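Long-range contacts in SusD homolog (Bacteroides thetaiotaomicron VPI-5482, PDB 3IHV), which probably binds glycans at the outer membrane, contributing to their capture at the cell surface: residues 121-125 / 165-170; 191-197 / 260-264; 200-204 / 394-400. One frame throughout, in Å; residues are numbered along the deposited sequence.

The three contacts form a connected series through the helical core. Contact 1 joins helices 107-135 and 159-176; contacts 2 and 3 set the start and the middle of the next helix, 195-210, against the two-stranded sheet of 259-263 and 392-396. The centres of contacts 2 and 3 lie about 10 Å apart, and Ile261 O to Phe394 N (2.8 Å) is a probable hydrogen bond between them. Contact 1 is about 14 Å from contact 2 and 15 Å from contact 3, centre to centre, yet touches both: Ala122 CB meets Phe193 CG at 3.6 Å, and Leu170 CD1 meets Leu202 CA at 3.9 Å. A sodium ion lies about 4 Å from the nearest atom of the Ser264 side chain.

Contact 1: residues 121-125 / 165-170; sequences RALRG and YIEDDL. With EDO (1,2-ethanediol), chain H.
Two antiparallel helices, consistent with the TPR-like helical scaffold of SusD proteins, meet here: 121-125 within helix 107-135 and 165-170 within helix 159-176. Their local axes approach to 8.0 Å at a signed crossing angle of -153°. Both segments are regular alpha-helix, and the register pairs the CA atoms of Gly125 and Ile166 at 4.4 Å and of Arg121 and Asp169 at 5.0 Å. Tyr165 (chi1 t) lays its OH over a face of the Arg124 guanidinium, 3.1 Å from Arg124 CZ, although the angles are too poor for a hydrogen bond. Ile166 CG2 rests 3.6 Å from Gly125 O; a CB on that glycine would sit tight against Leu170 CG, so the missing side chain explains the close backbone approach. Asp168 O lies over one face of the Arg121 guanidinium, 3.4 Å from Arg121 NH2 and likewise not hydrogen-bonded. Buried Asp169 (chi1 -85°) is the hub of a salt-bridge network. Its OD2 accepts from Arg124 NE (2.9 Å), while its OD1 receives Arg124 NH2 (2.8 Å) and Arg121 NE (2.7 Å), with NH2 of Arg121 following at 3.1 Å. Arg124 NH1 has a further partner in Asn92 of helix 75-101, which brings a third helix to the charged cluster. Leu170 (m, t) closes the apolar side, setting its CD2 4.2 Å from Ala122 CB.

Contact 2: residues 191-197 / 260-264; sequences YRFSKGA and LIEIS. With EDO (1,2-ethanediol), chain N; EDO (1,2-ethanediol), chain M.
In this SusD fold the start of helix 195-210, in the N-terminal helical part, packs against strand 259-263 of the two-stranded sheet, which is broken by a classic beta bulge: Leu260 and Ile261 both face Leu395 of the neighbouring strand. Loop 191-194 leads into the helix; Ser194, at the N-cap position, makes no side-chain capping bond. The nearest CA pairs are Tyr191 with Glu262 (5.8 Å) and Ala197 with Leu260 (4.7 Å). Tyr191 has a left-handed backbone (phi/psi 63/20) and, with chi1 m, lays its ring beside the strand. Ser264 CB fills one face, 3.7 Å from the ring centroid and 10° off its normal, a CH-pi contact; Glu262 O lies at the edge, 3.5 Å from Tyr191 CD1. Ala197 CB is the small bump entering the bulge, 3.5 Å from Leu260 O and 3.7 Å from Ile261 CG1. Ile261 CD1 reaches Phe193 CE1 at 3.7 Å. Leu260 CD1 lies 3.9 Å from Gly196 O, and an ideal CB on this side-chain-free residue would be a tight 3.4 Å from Leu260 CD2. Solvent fills the hollow between: water 2 lies 2.8 Å from Arg192 O and Leu260 O, and an ethanediol, probably from the crystallisation liquor, donates from O1 to Tyr191 O (2.8 Å). Glu262 OE1 is hydrogen-bonded to Ser259 OG, and water 1 joins Tyr191 OH (2.8 Å) to Glu262 OE2 (2.6 Å).

Contact 3: residues 200-204 / 394-400; sequences GLLTK and FLRYADV
This contact belongs to the buried core of the SusD fold, where the helix carrying 200-204 lies across a strand-to-helix junction, 394-400, and so ties the N-terminal helical part of the chain to its C-terminal part, with 189 residues intervening. Segment 200-204 is regular alpha-helix. In 394-400 a classic beta bulge at Phe394 and Leu395, both facing Ile261 of the paired strand, lies in a short extended run; Arg396 takes the N-cap position and helix 397-412 begins. CA of Gly200 lies 5.8 Å from CA of Val400, and CA of Leu201 lies 7.4 Å from CA of Leu395. The glycine is the hollow of the interface: Leu395 (t, p) brings CD2 to 3.4 Å from Gly200 C and 3.3 Å from Leu201 N, while Val400 CG2 is 3.6 Å from Gly200 CA. An ideal CB on Gly200 would clash with Leu395 CD2, at 2.9 Å, so this close fit depends on the absent side chain. The next residue, Leu201 (t, p), sets CD1 at the edge of the Phe394 ring, 3.9 Å from CE2; Met126 of helix 107-135 touches both residues. The polar end is built by Lys204, extended in chi1 and chi2 (both t) before chi3 turns to m. Asp399, whose OD1 is engaged by Arg459, uses its other oxygen for the buried salt bridge with Lys204. The ammonium also donates to water 3 at 2.7 Å, which passes a hydrogen bond to Phe394 O, and the salt bridge itself spans 2.7 Å from Lys204 NZ to Asp399 OD2.

Contact 1: residues 121-125 / 165-170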
loop_
_atom_site.group_PDB
_atom_site.type_symbol
_atom_site.label_atom_id
_atom_site.label_comp_id
_atom_site.label_asym_id
_atom_site.label_seq_id
_atom_site.Cartn_x
_atom_site.Cartn_y
_atom_site.Cartn_z
ATOM N N ARG A 121 -11.152 2.981 15.667
ATOM C CA ARG A 121 -10.835 1.581 15.845
ATOM C C ARG A 121 -10.328 0.986 14.530
ATOM O O ARG A 121 -9.424 0.142 14.569
ATOM C CB ARG A 121 -12.035 0.780 16.385
ATOM C CG ARG A 121 -12.412 1.131 17.806
ATOM C CD ARG A 121 -13.379 0.127 18.448
ATOM N NE ARG A 121 -12.740 -1.169 18.690
ATOM C CZ ARG A 121 -13.307 -2.193 19.336
ATOM N NH1 ARG A 121 -14.542 -2.110 19.804
ATOM N NH2 ARG A 121 -12.638 -3.316 19.501
ATOM N N ALA A 122 -10.917 1.384 13.397
ATOM C CA ALA A 122 -10.450 0.904 12.091
ATOM C C ALA A 122 -9.006 1.363 11.855
ATOM O O ALA A 122 -8.173 0.584 11.407
ATOM C CB ALA A 122 -11.381 1.365 10.949
ATOM N N LEU A 123 -8.711 2.614 12.180
ATOM C CA LEU A 123 -7.356 3.152 12.042
ATOM C C LEU A 123 -6.403 2.377 12.947
ATOM O O LEU A 123 -5.312 1.979 12.522
ATOM C CB LEU A 123 -7.346 4.625 12.368
ATOM C CG LEU A 123 -7.851 5.568 11.250
ATOM C CD1 LEU A 123 -8.229 6.922 11.822
ATOM C CD2 LEU A 123 -6.846 5.675 10.080
ATOM N N ARG A 124 -6.804 2.169 14.196
ATOM C CA ARG A 124 -5.976 1.409 15.131
ATOM C C ARG A 124 -5.683 -0.020 14.610
ATOM O O ARG A 124 -4.540 -0.507 14.645
ATOM C CB ARG A 124 -6.617 1.390 16.509
ATOM C CG ARG A 124 -5.737 0.716 17.553
ATOM C CD ARG A 124 -6.256 0.914 18.975
ATOM N NE ARG A 124 -7.521 0.232 19.176
ATOM C CZ ARG A 124 -8.260 0.313 20.268
ATOM N NH1 ARG A 124 -7.887 1.078 21.285
ATOM N NH2 ARG A 124 -9.389 -0.367 20.359
ATOM N N GLY A 125 -6.694 -0.645 14.025
ATOM C CA GLY A 125 -6.530 -1.971 13.397
ATOM C C GLY A 125 -5.538 -1.917 12.236
ATOM O O GLY A 125 -4.678 -2.794 12.098
ATOM N N TYR A 165 -6.698 -8.713 18.240
ATOM C CA TYR A 165 -6.965 -7.325 18.611
ATOM C C TYR A 165 -7.376 -6.516 17.370
ATOM O O TYR A 165 -8.373 -5.798 17.398
ATOM C CB TYR A 165 -5.724 -6.754 19.263
ATOM C CG TYR A 165 -5.934 -5.436 19.932
ATOM C CD1 TYR A 165 -6.394 -5.363 21.238
ATOM C CD2 TYR A 165 -5.677 -4.272 19.273
ATOM C CE1 TYR A 165 -6.601 -4.130 21.849
ATOM C CE2 TYR A 165 -5.858 -3.054 19.876
ATOM C CZ TYR A 165 -6.300 -2.984 21.154
ATOM O OH TYR A 165 -6.458 -1.746 21.725
ATOM N N ILE A 166 -6.646 -6.681 16.262
ATOM C CA ILE A 166 -7.005 -6.012 14.998
ATOM C C ILE A 166 -8.434 -6.434 14.561
ATOM O O ILE A 166 -9.250 -5.618 14.186
ATOM C CB ILE A 166 -6.022 -6.405 13.888
ATOM C CG1 ILE A 166 -4.631 -5.872 14.230
ATOM C CG2 ILE A 166 -6.515 -5.920 12.492
ATOM C CD1 ILE A 166 -3.526 -6.542 13.443
ATOM N N GLU A 167 -8.708 -7.721 14.683
ATOM C CA GLU A 167 -9.972 -8.309 14.271
ATOM C C GLU A 167 -11.114 -7.718 15.048
ATOM O O GLU A 167 -12.141 -7.345 14.453
ATOM C CB GLU A 167 -9.932 -9.800 14.490
ATOM C CG GLU A 167 -11.247 -10.481 14.182
ATOM C CD GLU A 167 -11.252 -11.993 14.525
ATOM O OE1 GLU A 167 -10.624 -12.436 15.512
ATOM O OE2 GLU A 167 -11.942 -12.735 13.818
ATOM N N ASP A 168 -10.950 -7.590 16.358
ATOM C CA ASP A 168 -12.010 -6.991 17.178
ATOM C C ASP A 168 -12.260 -5.550 16.740
ATOM O O ASP A 168 -13.423 -5.089 16.656
ATOM C CB ASP A 168 -11.645 -7.038 18.660
ATOM C CG ASP A 168 -11.753 -8.432 19.233
ATOM O OD1 ASP A 168 -12.422 -9.271 18.602
ATOM O OD2 ASP A 168 -11.156 -8.684 20.298
ATOM N N ASP A 169 -11.178 -4.828 16.511
ATOM C CA ASP A 169 -11.300 -3.433 16.043
ATOM C C ASP A 169 -12.059 -3.331 14.698
ATOM O O ASP A 169 -13.008 -2.520 14.534
ATOM C CB ASP A 169 -9.937 -2.752 15.910
ATOM C CG ASP A 169 -9.422 -2.138 17.208
ATOM O OD1 ASP A 169 -10.199 -1.991 18.189
ATOM O OD2 ASP A 169 -8.210 -1.790 17.262
ATOM N N LEU A 170 -11.648 -4.142 13.717
ATOM C CA LEU A 170 -12.277 -4.070 12.404
ATOM C C LEU A 170 -13.710 -4.603 12.433
ATOM O O LEU A 170 -14.586 -4.075 11.722
ATOM C CB LEU A 170 -11.429 -4.781 11.337
ATOM C CG LEU A 170 -10.091 -4.092 11.123
ATOM C CD1 LEU A 170 -9.172 -4.933 10.210
ATOM C CD2 LEU A 170 -10.294 -2.713 10.534
HETATM C C1 EDO H . -14.051 -15.809 12.851
HETATM O O1 EDO H . -14.001 -16.978 13.677
HETATM C C2 EDO H . -12.678 -15.672 12.247
HETATM O O2 EDO H . -11.815 -15.252 13.286
#

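Contact 2: residues 191-197 / 260-264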
loop_
_atom_site.group_PDB
_atom_site.type_symbol
_atom_site.label_atom_id
_atom_site.label_comp_id
_atom_site.label_asym_id
_atom_site.label_seq_id
_atom_site.Cartn_x
_atom_site.Cartn_y
_atom_site.Cartn_z
ATOM N N TYR A 191 -12.273 9.991 1.944
ATOM C CA TYR A 191 -10.986 9.524 2.488
ATOM C C TYR A 191 -11.055 9.120 3.947
ATOM O O TYR A 191 -10.033 9.095 4.639
ATOM C CB TYR A 191 -9.880 10.576 2.292
ATOM C CG TYR A 191 -9.739 11.090 0.870
ATOM C CD1 TYR A 191 -9.142 10.331 -0.112
ATOM C CD2 TYR A 191 -10.194 12.375 0.522
ATOM C CE1 TYR A 191 -9.001 10.811 -1.421
ATOM C CE2 TYR A 191 -10.068 12.842 -0.768
ATOM C CZ TYR A 191 -9.474 12.061 -1.728
ATOM O OH TYR A 191 -9.346 12.517 -3.013
ATOM N N ARG A 192 -12.272 8.845 4.429
ATOM C CA ARG A 192 -12.480 8.353 5.757
ATOM C C ARG A 192 -13.056 6.932 5.675
ATOM O O ARG A 192 -13.642 6.508 4.649
ATOM C CB ARG A 192 -13.406 9.274 6.532
ATOM C CG ARG A 192 -12.697 10.569 6.874
ATOM C CD ARG A 192 -13.537 11.585 7.385
ATOM N NE ARG A 192 -14.235 11.190 8.588
ATOM C CZ ARG A 192 -15.129 11.965 9.172
ATOM N NH1 ARG A 192 -15.368 13.186 8.700
ATOM N NH2 ARG A 192 -15.787 11.526 10.240
ATOM N N PHE A 193 -12.834 6.175 6.726
ATOM C CA PHE A 193 -13.360 4.831 6.807
ATOM C C PHE A 193 -14.898 4.778 6.757
ATOM O O PHE A 193 -15.603 5.501 7.479
ATOM C CB PHE A 193 -12.926 4.133 8.111
ATOM C CG PHE A 193 -11.644 3.354 7.979
ATOM C CD1 PHE A 193 -11.659 2.093 7.405
ATOM C CD2 PHE A 193 -10.445 3.866 8.428
ATOM C CE1 PHE A 193 -10.497 1.353 7.255
ATOM C CE2 PHE A 193 -9.264 3.118 8.280
ATOM C CZ PHE A 193 -9.303 1.862 7.707
ATOM N N SER A 194 -15.371 3.847 5.947
ATOM C CA SER A 194 -16.765 3.465 5.831
ATOM C C SER A 194 -16.772 1.938 5.822
ATOM O O SER A 194 -15.714 1.320 5.775
ATOM C CB SER A 194 -17.417 4.023 4.597
ATOM O OG SER A 194 -17.608 5.435 4.745
ATOM N N LYS A 195 -17.956 1.344 5.809
ATOM C CA LYS A 195 -18.078 -0.106 5.961
ATOM C C LYS A 195 -17.315 -0.915 4.932
ATOM O O LYS A 195 -16.726 -1.958 5.264
ATOM C CB LYS A 195 -19.550 -0.559 5.969
ATOM C CG LYS A 195 -19.683 -1.929 6.615
ATOM C CD LYS A 195 -21.023 -2.609 6.397
ATOM C CE LYS A 195 -22.200 -1.861 6.922
ATOM N NZ LYS A 195 -22.249 -1.738 8.428
ATOM N N GLY A 196 -17.317 -0.451 3.691
ATOM C CA GLY A 196 -16.607 -1.170 2.618
ATOM C C GLY A 196 -15.137 -1.313 2.894
ATOM O O GLY A 196 -14.574 -2.383 2.712
ATOM N N ALA A 197 -14.512 -0.238 3.371
ATOM C CA ALA A 197 -13.110 -0.264 3.727
ATOM C C ALA A 197 -12.844 -1.153 4.911
ATOM O O ALA A 197 -11.817 -1.829 4.948
ATOM C CB ALA A 197 -12.588 1.143 4.025
ATOM N N LEU A 260 -11.326 2.342 -1.468
ATOM C CA LEU A 260 -11.771 2.026 -0.109
ATOM C C LEU A 260 -10.918 2.767 0.955
ATOM O O LEU A 260 -11.465 3.524 1.758
ATOM C CB LEU A 260 -11.742 0.514 0.068
ATOM C CG LEU A 260 -12.683 -0.260 -0.877
ATOM C CD1 LEU A 260 -12.516 -1.766 -0.598
ATOM C CD2 LEU A 260 -14.162 0.150 -0.773
ATOM N N ILE A 261 -9.593 2.612 0.894
ATOM C CA ILE A 261 -8.670 3.263 1.797
ATOM C C ILE A 261 -7.676 4.029 0.929
ATOM O O ILE A 261 -6.863 3.437 0.244
ATOM C CB ILE A 261 -7.933 2.278 2.740
ATOM C CG1 ILE A 261 -8.957 1.456 3.528
ATOM C CG2 ILE A 261 -6.974 3.087 3.679
ATOM C CD1 ILE A 261 -8.336 0.325 4.405
ATOM N N GLU A 262 -7.784 5.352 0.942
ATOM C CA GLU A 262 -6.934 6.175 0.139
ATOM C C GLU A 262 -6.492 7.322 1.037
ATOM O O GLU A 262 -7.321 7.915 1.735
ATOM C CB GLU A 262 -7.713 6.647 -1.112
ATOM C CG GLU A 262 -6.903 7.518 -2.083
ATOM C CD GLU A 262 -7.695 7.966 -3.289
ATOM O OE1 GLU A 262 -8.931 7.706 -3.348
ATOM O OE2 GLU A 262 -7.057 8.529 -4.197
ATOM N N ILE A 263 -5.185 7.604 1.027
ATOM C CA ILE A 263 -4.604 8.665 1.829
ATOM C C ILE A 263 -4.591 9.931 1.002
ATOM O O ILE A 263 -4.030 9.957 -0.101
ATOM C CB ILE A 263 -3.142 8.350 2.226
ATOM C CG1 ILE A 263 -3.013 6.918 2.724
ATOM C CG2 ILE A 263 -2.618 9.380 3.256
ATOM C CD1 ILE A 263 -4.048 6.529 3.770
ATOM N N SER A 264 -5.212 10.979 1.502
ATOM C CA SER A 264 -5.240 12.254 0.804
ATOM C C SER A 264 -4.095 13.155 1.235
ATOM O O SER A 264 -3.896 13.424 2.429
ATOM C CB SER A 264 -6.564 12.988 1.034
ATOM O OG SER A 264 -6.511 14.304 0.518
HETATM C C1 EDO N . -8.149 6.181 5.654
HETATM O O1 EDO N . -9.493 6.381 5.168
HETATM C C2 EDO N . -7.126 6.815 4.697
HETATM O O2 EDO N . -7.381 8.190 4.377
HETATM C C1 EDO M . -5.459 11.490 4.857
HETATM O O1 EDO M . -6.433 10.997 3.952
HETATM C C2 EDO M . -5.454 10.699 6.151
HETATM O O2 EDO M . -5.480 9.273 6.003
HETATM O O HOH W 1 -8.209 10.773 -4.854
HETATM O O HOH W 2 -13.727 4.055 3.374
#

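Contact 3: residues 200-204 / 394-400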
loop_
_atom_site.group_PDB
_atom_site.type_symbol
_atom_site.label_atom_id
_atom_site.label_comp_id
_atom_site.label_asym_id
_atom_site.label_seq_id
_atom_site.Cartn_x
_atom_site.Cartn_y
_atom_site.Cartn_z
ATOM N N GLY A 200 -13.194 -4.664 3.579
ATOM C CA GLY A 200 -12.050 -4.945 2.686
ATOM C C GLY A 200 -10.751 -5.179 3.438
ATOM O O GLY A 200 -9.996 -6.152 3.172
ATOM N N LEU A 201 -10.474 -4.293 4.402
ATOM C CA LEU A 201 -9.254 -4.430 5.170
ATOM C C LEU A 201 -9.283 -5.703 6.019
ATOM O O LEU A 201 -8.278 -6.395 6.103
ATOM C CB LEU A 201 -8.999 -3.185 6.028
ATOM C CG LEU A 201 -7.706 -3.237 6.859
ATOM C CD1 LEU A 201 -6.500 -3.390 5.971
ATOM C CD2 LEU A 201 -7.600 -1.979 7.711
ATOM N N LEU A 202 -10.422 -6.013 6.619
ATOM C CA LEU A 202 -10.548 -7.232 7.427
ATOM C C LEU A 202 -10.297 -8.477 6.561
ATOM O O LEU A 202 -9.681 -9.430 7.017
ATOM C CB LEU A 202 -11.893 -7.288 8.134
ATOM C CG LEU A 202 -12.084 -8.477 9.064
ATOM C CD1 LEU A 202 -10.925 -8.589 10.071
ATOM C CD2 LEU A 202 -13.470 -8.437 9.763
ATOM N N THR A 203 -10.748 -8.449 5.314
ATOM C CA THR A 203 -10.469 -9.543 4.376
ATOM C C THR A 203 -8.959 -9.718 4.224
ATOM O O THR A 203 -8.449 -10.834 4.286
ATOM C CB THR A 203 -11.096 -9.239 2.988
ATOM O OG1 THR A 203 -12.499 -9.068 3.126
ATOM C CG2 THR A 203 -10.785 -10.318 1.938
ATOM N N LYS A 204 -8.249 -8.615 4.004
ATOM C CA LYS A 204 -6.783 -8.681 3.831
ATOM C C LYS A 204 -6.065 -9.156 5.102
ATOM O O LYS A 204 -5.105 -9.887 5.038
ATOM C CB LYS A 204 -6.205 -7.383 3.304
ATOM C CG LYS A 204 -4.674 -7.398 3.082
ATOM C CD LYS A 204 -4.173 -6.140 2.396
ATOM C CE LYS A 204 -4.432 -6.202 0.908
ATOM N NZ LYS A 204 -3.752 -5.126 0.161
ATOM N N PHE A 394 -4.235 2.746 -0.592
ATOM C CA PHE A 394 -3.822 1.627 0.240
ATOM C C PHE A 394 -4.675 0.368 -0.055
ATOM O O PHE A 394 -4.185 -0.786 0.025
ATOM C CB PHE A 394 -3.902 2.026 1.725
ATOM C CG PHE A 394 -3.514 0.916 2.687
ATOM C CD1 PHE A 394 -2.193 0.523 2.818
ATOM C CD2 PHE A 394 -4.463 0.349 3.515
ATOM C CE1 PHE A 394 -1.833 -0.482 3.718
ATOM C CE2 PHE A 394 -4.125 -0.649 4.420
ATOM C CZ PHE A 394 -2.800 -1.060 4.533
ATOM N N LEU A 395 -5.973 0.561 -0.327
ATOM C CA LEU A 395 -6.881 -0.547 -0.605
ATOM C C LEU A 395 -7.975 -0.144 -1.594
ATOM O O LEU A 395 -8.740 0.825 -1.344
ATOM C CB LEU A 395 -7.571 -1.051 0.684
ATOM C CG LEU A 395 -8.354 -2.372 0.521
ATOM C CD1 LEU A 395 -7.409 -3.501 0.121
ATOM C CD2 LEU A 395 -9.147 -2.694 1.802
ATOM N N ARG A 396 -8.027 -0.848 -2.723
ATOM C CA ARG A 396 -9.024 -0.666 -3.764
ATOM C C ARG A 396 -9.926 -1.904 -3.814
ATOM O O ARG A 396 -9.499 -3.000 -3.501
ATOM C CB ARG A 396 -8.362 -0.532 -5.152
ATOM C CG ARG A 396 -7.493 0.675 -5.271
ATOM C CD ARG A 396 -7.145 1.037 -6.693
ATOM N NE ARG A 396 -6.105 0.233 -7.310
ATOM C CZ ARG A 396 -6.292 -0.741 -8.218
ATOM N NH1 ARG A 396 -7.511 -1.126 -8.622
ATOM N NH2 ARG A 396 -5.231 -1.307 -8.764
ATOM N N TYR A 397 -11.148 -1.758 -4.278
ATOM C CA TYR A 397 -12.026 -2.925 -4.384
ATOM C C TYR A 397 -11.464 -4.029 -5.264
ATOM O O TYR A 397 -11.742 -5.206 -5.010
ATOM C CB TYR A 397 -13.360 -2.455 -4.915
ATOM C CG TYR A 397 -14.485 -3.434 -4.968
ATOM C CD1 TYR A 397 -15.132 -3.844 -3.818
ATOM C CD2 TYR A 397 -14.974 -3.884 -6.181
ATOM C CE1 TYR A 397 -16.209 -4.700 -3.866
ATOM C CE2 TYR A 397 -16.051 -4.733 -6.239
ATOM C CZ TYR A 397 -16.679 -5.133 -5.064
ATOM O OH TYR A 397 -17.762 -5.955 -5.133
ATOM N N ALA A 398 -10.671 -3.699 -6.298
ATOM C CA ALA A 398 -10.100 -4.772 -7.132
ATOM C C ALA A 398 -9.229 -5.742 -6.303
ATOM O O ALA A 398 -9.193 -6.927 -6.555
ATOM C CB ALA A 398 -9.271 -4.192 -8.300
ATOM N N ASP A 399 -8.489 -5.188 -5.358
ATOM C CA ASP A 399 -7.618 -5.963 -4.437
ATOM C C ASP A 399 -8.513 -6.916 -3.657
ATOM O O ASP A 399 -8.246 -8.144 -3.546
ATOM C CB ASP A 399 -6.901 -4.944 -3.540
ATOM C CG ASP A 399 -5.765 -5.523 -2.695
ATOM O OD1 ASP A 399 -5.674 -6.747 -2.501
ATOM O OD2 ASP A 399 -4.964 -4.695 -2.186
ATOM N N VAL A 400 -9.643 -6.397 -3.167
ATOM C CA VAL A 400 -10.562 -7.226 -2.416
ATOM C C VAL A 400 -11.178 -8.324 -3.296
ATOM O O VAL A 400 -11.270 -9.466 -2.852
ATOM C CB VAL A 400 -11.672 -6.424 -1.705
ATOM C CG1 VAL A 400 -12.581 -7.384 -0.904
ATOM C CG2 VAL A 400 -11.064 -5.325 -0.770
HETATM O O HOH W 3 -4.090 -2.921 1.726
#